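Local coordinates for protein saframycin Mx1 synthetase B (Legionella pneumophila subsp. pneumophila, PDB 3KXW) that belongs to the AMP-binding enzyme family of the ANL clan, built from a large AMP-binding part and a smaller C-terminal domain, at residues 303-309 / 320-325; 271-275 / 308-313; 100-106 / 531-535. All coordinates share one frame. Residues are numbered along the deposited sequence.

Interaction 1. Residues 303-309 / 320-325; sequences EETMEHF and KEAFYP
The Phe323 ring forms the apolar centre, and Met306 (modelled as selenomethionine) lies over one of its faces. Met306 CG sits 3.5 Å from the Phe323 ring centroid and only 4° off the ring normal, a CH-pi contact. SE of Met306 follows at 4.0 Å from the same centroid, 27° off the normal, which makes this a Met-aromatic contact. Chi1 m and chi2 t of Met306 carry SE to 4.5 Å from CG of Pro325. Beside this pair, Phe309 (chi1 t) brings CD2 to 3.6 Å from CZ of Phe323, with ring planes inclined at 71°.

Behind these side chains, residues 303-309 are regular helix. Lys320 to Ala322 form a 3-10 turn, closed by Phe323 N to Lys320 O at 3.1 Å, and Phe323 to Pro325 begin a strand. The axes of helix and strand approach to 10.9 Å at 165°, nearly antiparallel, with the CA atoms of Met306 and Phe323 closest at 7.6 Å. This is the return half of a beta-alpha-beta crossover: helix 303-313 packs on strand 323-328, which adjoins strand 293-296 in the same sheet.

At the polar edge, Lys320 is extended, all four chi angles t, so its NZ donates to OE2 of Glu303 at 2.7 Å and to OE1 of Glu307 at 2.9 Å. Both acids start t,p, one helical turn apart, and Glu303 also bonds Tyr345 through OE1. One ammonium thus bridges two carboxylates and offsets part of their mutual repulsion, a salt-bridge network bordering the apolar cluster of Met306, Phe309 and Phe323.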
loop_
_atom_site.group_PDB
_atom_site.type_symbol
_atom_site.label_atom_id
_atom_site.label_comp_id
_atom_site.label_asym_id
_atom_site.label_seq_id
_atom_site.Cartn_x
_atom_site.Cartn_y
_atom_site.Cartn_z
ATOM N N GLU A 303 14.137 -7.159 -10.489
ATOM C CA GLU A 303 15.263 -8.044 -10.202
ATOM C C GLU A 303 16.452 -7.288 -9.616
ATOM O O GLU A 303 17.031 -7.716 -8.632
ATOM C CB GLU A 303 15.714 -8.792 -11.460
ATOM C CG GLU A 303 17.097 -9.439 -11.302
ATOM C CD GLU A 303 17.089 -10.609 -10.331
ATOM O OE1 GLU A 303 16.006 -11.182 -10.113
ATOM O OE2 GLU A 303 18.165 -10.943 -9.777
ATOM N N GLU A 304 16.799 -6.147 -10.206
ATOM C CA GLU A 304 17.960 -5.401 -9.728
ATOM C C GLU A 304 17.807 -4.990 -8.245
ATOM O O GLU A 304 18.750 -5.098 -7.467
ATOM C CB GLU A 304 18.259 -4.189 -10.625
ATOM C CG GLU A 304 19.477 -3.374 -10.171
ATOM C CD GLU A 304 19.805 -2.201 -11.112
ATOM O OE1 GLU A 304 18.910 -1.374 -11.405
ATOM O OE2 GLU A 304 20.969 -2.099 -11.555
ATOM N N THR A 305 16.620 -4.512 -7.879
ATOM C CA THR A 305 16.306 -4.207 -6.490
ATOM C C THR A 305 16.558 -5.371 -5.565
ATOM O O THR A 305 17.185 -5.215 -4.521
ATOM C CB THR A 305 14.833 -3.793 -6.327
ATOM O OG1 THR A 305 14.602 -2.611 -7.092
ATOM C CG2 THR A 305 14.501 -3.534 -4.854
HETATM N N MSE A 306 16.043 -6.542 -5.917
HETATM C CA MSE A 306 16.168 -7.675 -5.010
HETATM C C MSE A 306 17.599 -8.194 -4.934
HETATM O O MSE A 306 18.045 -8.660 -3.882
HETATM C CB MSE A 306 15.176 -8.786 -5.360
HETATM C CG MSE A 306 13.762 -8.323 -5.104
HETATM SE SE MSE A 306 12.350 -9.598 -5.478
HETATM C CE MSE A 306 12.450 -9.527 -7.412
ATOM N N GLU A 307 18.312 -8.111 -6.048
ATOM C CA GLU A 307 19.688 -8.584 -6.070
ATOM C C GLU A 307 20.542 -7.648 -5.224
ATOM O O GLU A 307 21.358 -8.123 -4.453
ATOM C CB GLU A 307 20.207 -8.726 -7.505
ATOM C CG GLU A 307 21.706 -9.030 -7.655
ATOM C CD GLU A 307 22.158 -10.372 -7.083
ATOM O OE1 GLU A 307 21.330 -11.241 -6.755
ATOM O OE2 GLU A 307 23.386 -10.564 -6.967
ATOM N N HIS A 308 20.332 -6.331 -5.357
ATOM C CA HIS A 308 21.020 -5.339 -4.526
ATOM C C HIS A 308 20.777 -5.590 -3.057
ATOM O O HIS A 308 21.695 -5.519 -2.255
ATOM C CB HIS A 308 20.552 -3.916 -4.817
ATOM C CG HIS A 308 21.104 -3.323 -6.073
ATOM N ND1 HIS A 308 20.853 -2.023 -6.445
ATOM C CD2 HIS A 308 21.885 -3.850 -7.044
ATOM C CE1 HIS A 308 21.456 -1.769 -7.594
ATOM N NE2 HIS A 308 22.086 -2.863 -7.982
ATOM N N PHE A 309 19.525 -5.866 -2.705
ATOM C CA PHE A 309 19.174 -6.086 -1.312
ATOM C C PHE A 309 19.809 -7.374 -0.791
ATOM O O PHE A 309 20.305 -7.431 0.336
ATOM C CB PHE A 309 17.651 -6.162 -1.146
ATOM C CG PHE A 309 17.219 -6.192 0.285
ATOM C CD1 PHE A 309 17.013 -5.011 0.974
ATOM C CD2 PHE A 309 17.046 -7.396 0.944
ATOM C CE1 PHE A 309 16.613 -5.010 2.321
ATOM C CE2 PHE A 309 16.664 -7.415 2.290
ATOM C CZ PHE A 309 16.433 -6.221 2.971
ATOM N N LYS A 320 18.126 -14.987 -0.533
ATOM C CA LYS A 320 17.367 -14.441 -1.661
ATOM C C LYS A 320 16.088 -15.218 -1.921
ATOM O O LYS A 320 15.131 -14.663 -2.474
ATOM C CB LYS A 320 18.230 -14.384 -2.931
ATOM C CG LYS A 320 17.613 -13.551 -4.073
ATOM C CD LYS A 320 18.570 -13.405 -5.272
ATOM C CE LYS A 320 17.964 -12.508 -6.382
ATOM N NZ LYS A 320 18.838 -12.429 -7.617
ATOM N N GLU A 321 16.079 -16.495 -1.528
ATOM C CA GLU A 321 14.927 -17.367 -1.697
ATOM C C GLU A 321 13.735 -16.872 -0.872
ATOM O O GLU A 321 12.605 -17.289 -1.092
ATOM C CB GLU A 321 15.268 -18.806 -1.250
ATOM C CG GLU A 321 16.271 -19.539 -2.131
ATOM C CD GLU A 321 17.704 -19.040 -1.956
ATOM O OE1 GLU A 321 17.996 -18.403 -0.928
ATOM O OE2 GLU A 321 18.535 -19.287 -2.860
ATOM N N ALA A 322 13.993 -16.018 0.104
ATOM C CA ALA A 322 12.909 -15.470 0.914
ATOM C C ALA A 322 12.004 -14.544 0.079
ATOM O O ALA A 322 10.804 -14.384 0.368
ATOM C CB ALA A 322 13.475 -14.712 2.107
ATOM N N PHE A 323 12.568 -13.927 -0.957
ATOM C CA PHE A 323 11.826 -12.911 -1.704
ATOM C C PHE A 323 10.620 -13.528 -2.352
ATOM O O PHE A 323 10.731 -14.588 -2.977
ATOM C CB PHE A 323 12.690 -12.256 -2.781
ATOM C CG PHE A 323 13.408 -11.028 -2.317
ATOM C CD1 PHE A 323 12.701 -9.938 -1.822
ATOM C CD2 PHE A 323 14.786 -10.930 -2.410
ATOM C CE1 PHE A 323 13.367 -8.788 -1.430
ATOM C CE2 PHE A 323 15.446 -9.801 -1.998
ATOM C CZ PHE A 323 14.729 -8.712 -1.522
ATOM N N TYR A 324 9.471 -12.857 -2.213
ATOM C CA TYR A 324 8.197 -13.414 -2.647
ATOM C C TYR A 324 7.412 -12.347 -3.392
ATOM O O TYR A 324 6.610 -11.636 -2.782
ATOM C CB TYR A 324 7.388 -13.889 -1.436
ATOM C CG TYR A 324 6.132 -14.661 -1.779
ATOM C CD1 TYR A 324 6.170 -16.028 -1.976
ATOM C CD2 TYR A 324 4.907 -14.014 -1.900
ATOM C CE1 TYR A 324 5.021 -16.752 -2.274
ATOM C CE2 TYR A 324 3.738 -14.732 -2.206
ATOM C CZ TYR A 324 3.812 -16.101 -2.402
ATOM O OH TYR A 324 2.669 -16.802 -2.716
ATOM N N PRO A 325 7.654 -12.229 -4.712
ATOM C CA PRO A 325 6.877 -11.319 -5.556
ATOM C C PRO A 325 5.419 -11.737 -5.526
ATOM O O PRO A 325 5.123 -12.927 -5.478
ATOM C CB PRO A 325 7.471 -11.535 -6.955
ATOM C CG PRO A 325 8.848 -12.062 -6.701
ATOM C CD PRO A 325 8.734 -12.896 -5.455
#

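Interaction 2. Residues 271-275 / 308-313; sequences YDYCV and HFYQAF
Two helical segments, 271-275 and 308-313, cross at 39° between their N-to-C directions, with axes 9.3 Å apart at closest approach. The nearest CA pair is Val275 and Phe309, at 6.0 Å. This helix-helix packing within the AMP-binding part joins helix 269-277 to helix 303-313, the helix of the beta-alpha-beta unit 293-296/303-313/323-328. Val275 (chi1 t) is the main bump from its helix: CG2 settles into a hollow on the other, 3.6 Å from CA of Phe309, 3.7 Å from O of His308 and 4.0 Å from CB of Ala312, whose small side chain keeps the hollow open. Phe313 borders it, its CE2 4.5 Å from CG2 of Val275.

In return, Phe309 (chi1 t) reaches the 271-275 helix between Tyr271 and Cys274. The edge of the Tyr271 ring points at the Phe309 face, a T-shaped pair with centroids 5.1 Å apart and planes at 80°. CB of Cys274 meets the rim of that ring, 3.7 Å from CE1 of Phe309. The Tyr271 hydroxyl bonds Phe295 O on strand 293-296, so its ring is held from the far end.

Along one margin a water donates to OD1 of Asp272 (2.6 Å) and hydrogen-bonds ND1 of His308 (2.7 Å). Between these segments cohesion is mainly van der Waals and aromatic, and the polar link runs through this one water; just outside them, Asp272 OD2 bonds Thr305 OG1 of helix 303-313 directly.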
loop_
_atom_site.group_PDB
_atom_site.type_symbol
_atom_site.label_atom_id
_atom_site.label_comp_id
_atom_site.label_asym_id
_atom_site.label_seq_id
_atom_site.Cartn_x
_atom_site.Cartn_y
_atom_site.Cartn_z
ATOM N N TYR A 271 12.982 -1.903 -0.490
ATOM C CA TYR A 271 14.214 -2.680 -0.473
ATOM C C TYR A 271 15.392 -1.806 -0.972
ATOM O O TYR A 271 16.477 -1.808 -0.389
ATOM C CB TYR A 271 14.045 -4.014 -1.240
ATOM C CG TYR A 271 12.999 -4.935 -0.603
ATOM C CD1 TYR A 271 13.271 -5.617 0.571
ATOM C CD2 TYR A 271 11.745 -5.095 -1.176
ATOM C CE1 TYR A 271 12.325 -6.446 1.177
ATOM C CE2 TYR A 271 10.781 -5.914 -0.584
ATOM C CZ TYR A 271 11.078 -6.583 0.591
ATOM O OH TYR A 271 10.143 -7.387 1.177
ATOM N N ASP A 272 15.155 -1.024 -2.017
ATOM C CA ASP A 272 16.161 -0.097 -2.511
ATOM C C ASP A 272 16.468 0.949 -1.471
ATOM O O ASP A 272 17.604 1.379 -1.327
ATOM C CB ASP A 272 15.677 0.612 -3.765
ATOM C CG ASP A 272 15.735 -0.274 -4.989
ATOM O OD1 ASP A 272 16.771 -0.925 -5.217
ATOM O OD2 ASP A 272 14.730 -0.319 -5.708
ATOM N N TYR A 273 15.435 1.368 -0.752
ATOM C CA TYR A 273 15.584 2.416 0.248
ATOM C C TYR A 273 16.493 1.940 1.383
ATOM O O TYR A 273 17.329 2.706 1.874
ATOM C CB TYR A 273 14.205 2.824 0.764
ATOM C CG TYR A 273 14.176 4.079 1.595
ATOM C CD1 TYR A 273 14.301 5.342 1.025
ATOM C CD2 TYR A 273 13.997 3.997 2.953
ATOM C CE1 TYR A 273 14.267 6.503 1.829
ATOM C CE2 TYR A 273 13.947 5.109 3.733
ATOM C CZ TYR A 273 14.084 6.357 3.190
ATOM O OH TYR A 273 14.021 7.420 4.082
ATOM N N CYS A 274 16.304 0.688 1.805
ATOM C CA CYS A 274 17.220 0.060 2.778
ATOM C C CYS A 274 18.661 0.009 2.294
ATOM O O CYS A 274 19.579 0.372 3.026
ATOM C CB CYS A 274 16.776 -1.357 3.108
ATOM S SG CYS A 274 15.295 -1.455 4.144
ATOM N N VAL A 275 18.851 -0.440 1.056
ATOM C CA VAL A 275 20.190 -0.505 0.490
ATOM C C VAL A 275 20.839 0.878 0.473
ATOM O O VAL A 275 22.011 1.033 0.825
ATOM C CB VAL A 275 20.161 -1.097 -0.932
ATOM C CG1 VAL A 275 21.504 -0.861 -1.667
ATOM C CG2 VAL A 275 19.832 -2.577 -0.880
ATOM N N HIS A 308 20.332 -6.331 -5.357
ATOM C CA HIS A 308 21.020 -5.339 -4.526
ATOM C C HIS A 308 20.777 -5.590 -3.057
ATOM O O HIS A 308 21.695 -5.519 -2.255
ATOM C CB HIS A 308 20.552 -3.916 -4.817
ATOM C CG HIS A 308 21.104 -3.323 -6.073
ATOM N ND1 HIS A 308 20.853 -2.023 -6.445
ATOM C CD2 HIS A 308 21.885 -3.850 -7.044
ATOM C CE1 HIS A 308 21.456 -1.769 -7.594
ATOM N NE2 HIS A 308 22.086 -2.863 -7.982
ATOM N N PHE A 309 19.525 -5.866 -2.705
ATOM C CA PHE A 309 19.174 -6.086 -1.312
ATOM C C PHE A 309 19.809 -7.374 -0.791
ATOM O O PHE A 309 20.305 -7.431 0.336
ATOM C CB PHE A 309 17.651 -6.162 -1.146
ATOM C CG PHE A 309 17.219 -6.192 0.285
ATOM C CD1 PHE A 309 17.013 -5.011 0.974
ATOM C CD2 PHE A 309 17.046 -7.396 0.944
ATOM C CE1 PHE A 309 16.613 -5.010 2.321
ATOM C CE2 PHE A 309 16.664 -7.415 2.290
ATOM C CZ PHE A 309 16.433 -6.221 2.971
ATOM N N TYR A 310 19.798 -8.398 -1.632
ATOM C CA TYR A 310 20.360 -9.679 -1.234
ATOM C C TYR A 310 21.852 -9.539 -0.964
ATOM O O TYR A 310 22.335 -9.994 0.068
ATOM C CB TYR A 310 20.118 -10.745 -2.300
ATOM C CG TYR A 310 20.986 -11.960 -2.079
ATOM C CD1 TYR A 310 20.817 -12.761 -0.952
ATOM C CD2 TYR A 310 21.983 -12.293 -2.973
ATOM C CE1 TYR A 310 21.621 -13.882 -0.733
ATOM C CE2 TYR A 310 22.789 -13.404 -2.758
ATOM C CZ TYR A 310 22.599 -14.193 -1.656
ATOM O OH TYR A 310 23.423 -15.285 -1.466
ATOM N N GLN A 311 22.570 -8.882 -1.874
ATOM C CA GLN A 311 24.008 -8.676 -1.696
ATOM C C GLN A 311 24.309 -7.828 -0.446
ATOM O O GLN A 311 25.286 -8.067 0.266
ATOM C CB GLN A 311 24.643 -8.047 -2.947
ATOM C CG GLN A 311 24.647 -8.934 -4.205
ATOM C CD GLN A 311 25.421 -10.219 -3.997
ATOM O OE1 GLN A 311 26.321 -10.279 -3.158
ATOM N NE2 GLN A 311 25.058 -11.256 -4.732
ATOM N N ALA A 312 23.463 -6.839 -0.180
ATOM C CA ALA A 312 23.649 -5.962 0.974
ATOM C C ALA A 312 23.411 -6.644 2.332
ATOM O O ALA A 312 23.980 -6.219 3.346
ATOM C CB ALA A 312 22.765 -4.695 0.838
ATOM N N PHE A 313 22.581 -7.688 2.366
ATOM C CA PHE A 313 22.208 -8.267 3.663
ATOM C C PHE A 313 22.503 -9.758 3.866
ATOM O O PHE A 313 22.255 -10.299 4.938
ATOM C CB PHE A 313 20.760 -7.885 4.021
ATOM C CG PHE A 313 20.590 -6.403 4.177
ATOM C CD1 PHE A 313 21.018 -5.776 5.334
ATOM C CD2 PHE A 313 20.096 -5.627 3.141
ATOM C CE1 PHE A 313 20.904 -4.421 5.492
ATOM C CE2 PHE A 313 19.998 -4.235 3.287
ATOM C CZ PHE A 313 20.404 -3.641 4.454
HETATM O O HOH W 1 19.318 -0.778 -4.570
#

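Interaction 3. Residues 100-106 / 531-535; sequences QEKLLDK and ENHQL
Gln100 occupies the N-cap position, with extended backbone angles (-138°/177°), and helix begins at Glu101; Leu104 N bonds Gln100 O at 2.9 Å. Opposite it comes the end of a long helix: Asn532 is helical, while Gln534, the first residue to depart from the helix, takes left-handed helical angles (54°/41°), turning the chain toward Leu535. The start of one helix therefore faces the end of another, and the closest CA pair, Leu103 and Asn532, is 6.4 Å apart. A water ties the two backbones, accepting from Leu103 N (3.0 Å) and donating to Asn532 O (3.1 Å).

Among the side chains, Leu103 (m,t), the most covered residue of 100-106, brings its end to the turn: CD1 lies 3.7 Å from O of Glu531, and CD2 is 3.8 Å from NE2 of Gln534. Lys106 stretches over to donate from NZ to OE1 of Gln534 at 3.2 Å, the direct hydrogen bond across the segments. Lys102 contributes mainly its base, with CB 4.1 Å from CE1 of His533, because its NZ curls back to OD2 of Asp105 in a 2.7 Å salt bridge. CG of Gln100 touches OD1 of Asn532 at 3.7 Å.

The contact joins the AMP-binding part to the C-terminal domain, whose orientation can differ between states in ANL enzymes; the two segments bury 290 Å² between them, consistent with a contact that could separate. Helix 469-479 packs alongside both segments: its Ser476 bonds Asn532 and His533, and its Asp472 touches Lys102 and His533. On the other part, Tyr96 packs against Leu103 and Gln534.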
loop_
_atom_site.group_PDB
_atom_site.type_symbol
_atom_site.label_atom_id
_atom_site.label_comp_id
_atom_site.label_asym_id
_atom_site.label_seq_id
_atom_site.Cartn_x
_atom_site.Cartn_y
_atom_site.Cartn_z
ATOM N N GLN A 100 -2.157 17.850 5.867
ATOM C CA GLN A 100 -1.772 18.883 4.913
ATOM C C GLN A 100 -2.838 19.053 3.841
ATOM O O GLN A 100 -3.854 18.345 3.814
ATOM C CB GLN A 100 -0.395 18.593 4.281
ATOM C CG GLN A 100 0.793 18.481 5.267
ATOM C CD GLN A 100 1.206 19.811 5.878
ATOM O OE1 GLN A 100 0.891 20.874 5.352
ATOM N NE2 GLN A 100 1.912 19.755 7.002
ATOM N N GLU A 101 -2.605 20.012 2.952
ATOM C CA GLU A 101 -3.660 20.456 2.053
ATOM C C GLU A 101 -4.307 19.328 1.252
ATOM O O GLU A 101 -5.540 19.171 1.257
ATOM C CB GLU A 101 -3.117 21.542 1.113
ATOM C CG GLU A 101 -3.152 22.937 1.727
ATOM C CD GLU A 101 -1.946 23.248 2.606
ATOM O OE1 GLU A 101 -1.111 22.325 2.864
ATOM O OE2 GLU A 101 -1.849 24.431 3.045
ATOM N N LYS A 102 -3.473 18.556 0.560
ATOM C CA LYS A 102 -3.968 17.499 -0.318
ATOM C C LYS A 102 -4.610 16.366 0.487
ATOM O O LYS A 102 -5.641 15.821 0.085
ATOM C CB LYS A 102 -2.855 16.965 -1.237
ATOM C CG LYS A 102 -3.350 16.063 -2.374
ATOM C CD LYS A 102 -4.369 16.790 -3.251
ATOM C CE LYS A 102 -5.334 15.809 -3.922
ATOM N NZ LYS A 102 -6.325 15.230 -2.938
ATOM N N LEU A 103 -4.012 16.003 1.618
ATOM C CA LEU A 103 -4.631 14.979 2.473
ATOM C C LEU A 103 -6.015 15.417 2.960
ATOM O O LEU A 103 -6.883 14.582 3.232
ATOM C CB LEU A 103 -3.752 14.646 3.686
ATOM C CG LEU A 103 -2.470 13.854 3.422
ATOM C CD1 LEU A 103 -1.509 14.054 4.596
ATOM C CD2 LEU A 103 -2.725 12.371 3.176
ATOM N N LEU A 104 -6.203 16.726 3.096
ATOM C CA LEU A 104 -7.478 17.261 3.585
ATOM C C LEU A 104 -8.524 17.299 2.478
ATOM O O LEU A 104 -9.701 16.986 2.695
ATOM C CB LEU A 104 -7.284 18.649 4.189
ATOM C CG LEU A 104 -8.581 19.368 4.595
ATOM C CD1 LEU A 104 -9.328 18.595 5.666
ATOM C CD2 LEU A 104 -8.231 20.772 5.080
ATOM N N ASP A 105 -8.079 17.669 1.286
ATOM C CA ASP A 105 -8.912 17.580 0.100
ATOM C C ASP A 105 -9.394 16.135 -0.114
ATOM O O ASP A 105 -10.564 15.897 -0.406
ATOM C CB ASP A 105 -8.106 18.049 -1.116
ATOM C CG ASP A 105 -8.825 17.798 -2.411
ATOM O OD1 ASP A 105 -9.775 18.549 -2.700
ATOM O OD2 ASP A 105 -8.444 16.844 -3.132
ATOM N N LYS A 106 -8.483 15.175 0.014
ATOM C CA LYS A 106 -8.842 13.770 -0.154
ATOM C C LYS A 106 -9.884 13.358 0.891
ATOM O O LYS A 106 -10.875 12.700 0.575
ATOM C CB LYS A 106 -7.591 12.875 -0.084
ATOM C CG LYS A 106 -7.898 11.383 0.049
ATOM C CD LYS A 106 -6.865 10.505 -0.628
ATOM C CE LYS A 106 -5.575 10.420 0.154
ATOM N NZ LYS A 106 -4.770 9.283 -0.377
ATOM N N GLU A 531 4.547 11.135 2.456
ATOM C CA GLU A 531 3.519 11.510 3.436
ATOM C C GLU A 531 2.345 12.294 2.857
ATOM O O GLU A 531 1.192 12.006 3.174
ATOM C CB GLU A 531 4.168 12.271 4.592
ATOM C CG GLU A 531 5.234 11.431 5.270
ATOM C CD GLU A 531 4.841 10.882 6.641
ATOM O OE1 GLU A 531 4.976 11.651 7.625
ATOM O OE2 GLU A 531 4.464 9.674 6.756
ATOM N N ASN A 532 2.640 13.270 1.997
ATOM C CA ASN A 532 1.611 14.127 1.425
ATOM C C ASN A 532 0.862 13.515 0.250
ATOM O O ASN A 532 -0.282 13.888 -0.008
ATOM C CB ASN A 532 2.211 15.477 0.997
ATOM C CG ASN A 532 2.585 16.367 2.187
ATOM O OD1 ASN A 532 2.656 15.914 3.333
ATOM N ND2 ASN A 532 2.832 17.648 1.908
ATOM N N HIS A 533 1.493 12.588 -0.468
ATOM C CA HIS A 533 0.928 12.108 -1.736
ATOM C C HIS A 533 0.896 10.596 -1.923
ATOM O O HIS A 533 0.378 10.088 -2.927
ATOM C CB HIS A 533 1.660 12.770 -2.905
ATOM C CG HIS A 533 1.629 14.257 -2.828
ATOM N ND1 HIS A 533 0.518 14.993 -3.178
ATOM C CD2 HIS A 533 2.541 15.143 -2.366
ATOM C CE1 HIS A 533 0.767 16.279 -2.979
ATOM N NE2 HIS A 533 1.988 16.396 -2.483
ATOM N N GLN A 534 1.441 9.882 -0.953
ATOM C CA GLN A 534 1.552 8.426 -1.063
ATOM C C GLN A 534 2.252 8.040 -2.357
ATOM O O GLN A 534 1.847 7.086 -3.025
ATOM C CB GLN A 534 0.162 7.761 -0.969
ATOM C CG GLN A 534 -0.484 7.852 0.417
ATOM C CD GLN A 534 -0.862 9.271 0.791
ATOM O OE1 GLN A 534 -1.665 9.920 0.108
ATOM N NE2 GLN A 534 -0.289 9.766 1.881
ATOM N N LEU A 535 3.303 8.786 -2.715
ATOM C CA LEU A 535 4.097 8.462 -3.885
ATOM C C LEU A 535 5.570 8.367 -3.493
ATOM O O LEU A 535 5.977 8.954 -2.492
ATOM C CB LEU A 535 3.940 9.536 -4.972
ATOM C CG LEU A 535 2.539 9.683 -5.593
ATOM C CD1 LEU A 535 2.453 10.984 -6.356
ATOM C CD2 LEU A 535 2.231 8.494 -6.507
HETATM O O HOH W 2 -1.025 16.442 1.517
#

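Interactions 1 and 2 are neighbours, their centres 8 Å apart. They share helix 303-313, which meets strand 323-328 in the first and helix 269-277 in the second. Phe309 serves both, Phe323 packs on Tyr271, and Thr305 OG1 and Asp272 OD2, 2.7 Å apart, probably form a hydrogen bond. Along the chain their segments alternate, 271-275 preceding 303-309 and 320-325 following 308-313. Interaction 3 lies about 31 and 29 Å away, centre to centre, and on the opposite side of the chain's centre from interaction 1; its segments, 100-106 and 531-535, bracket all the others. Two contacts thus consolidate one layered region, whereas the third links separate domains.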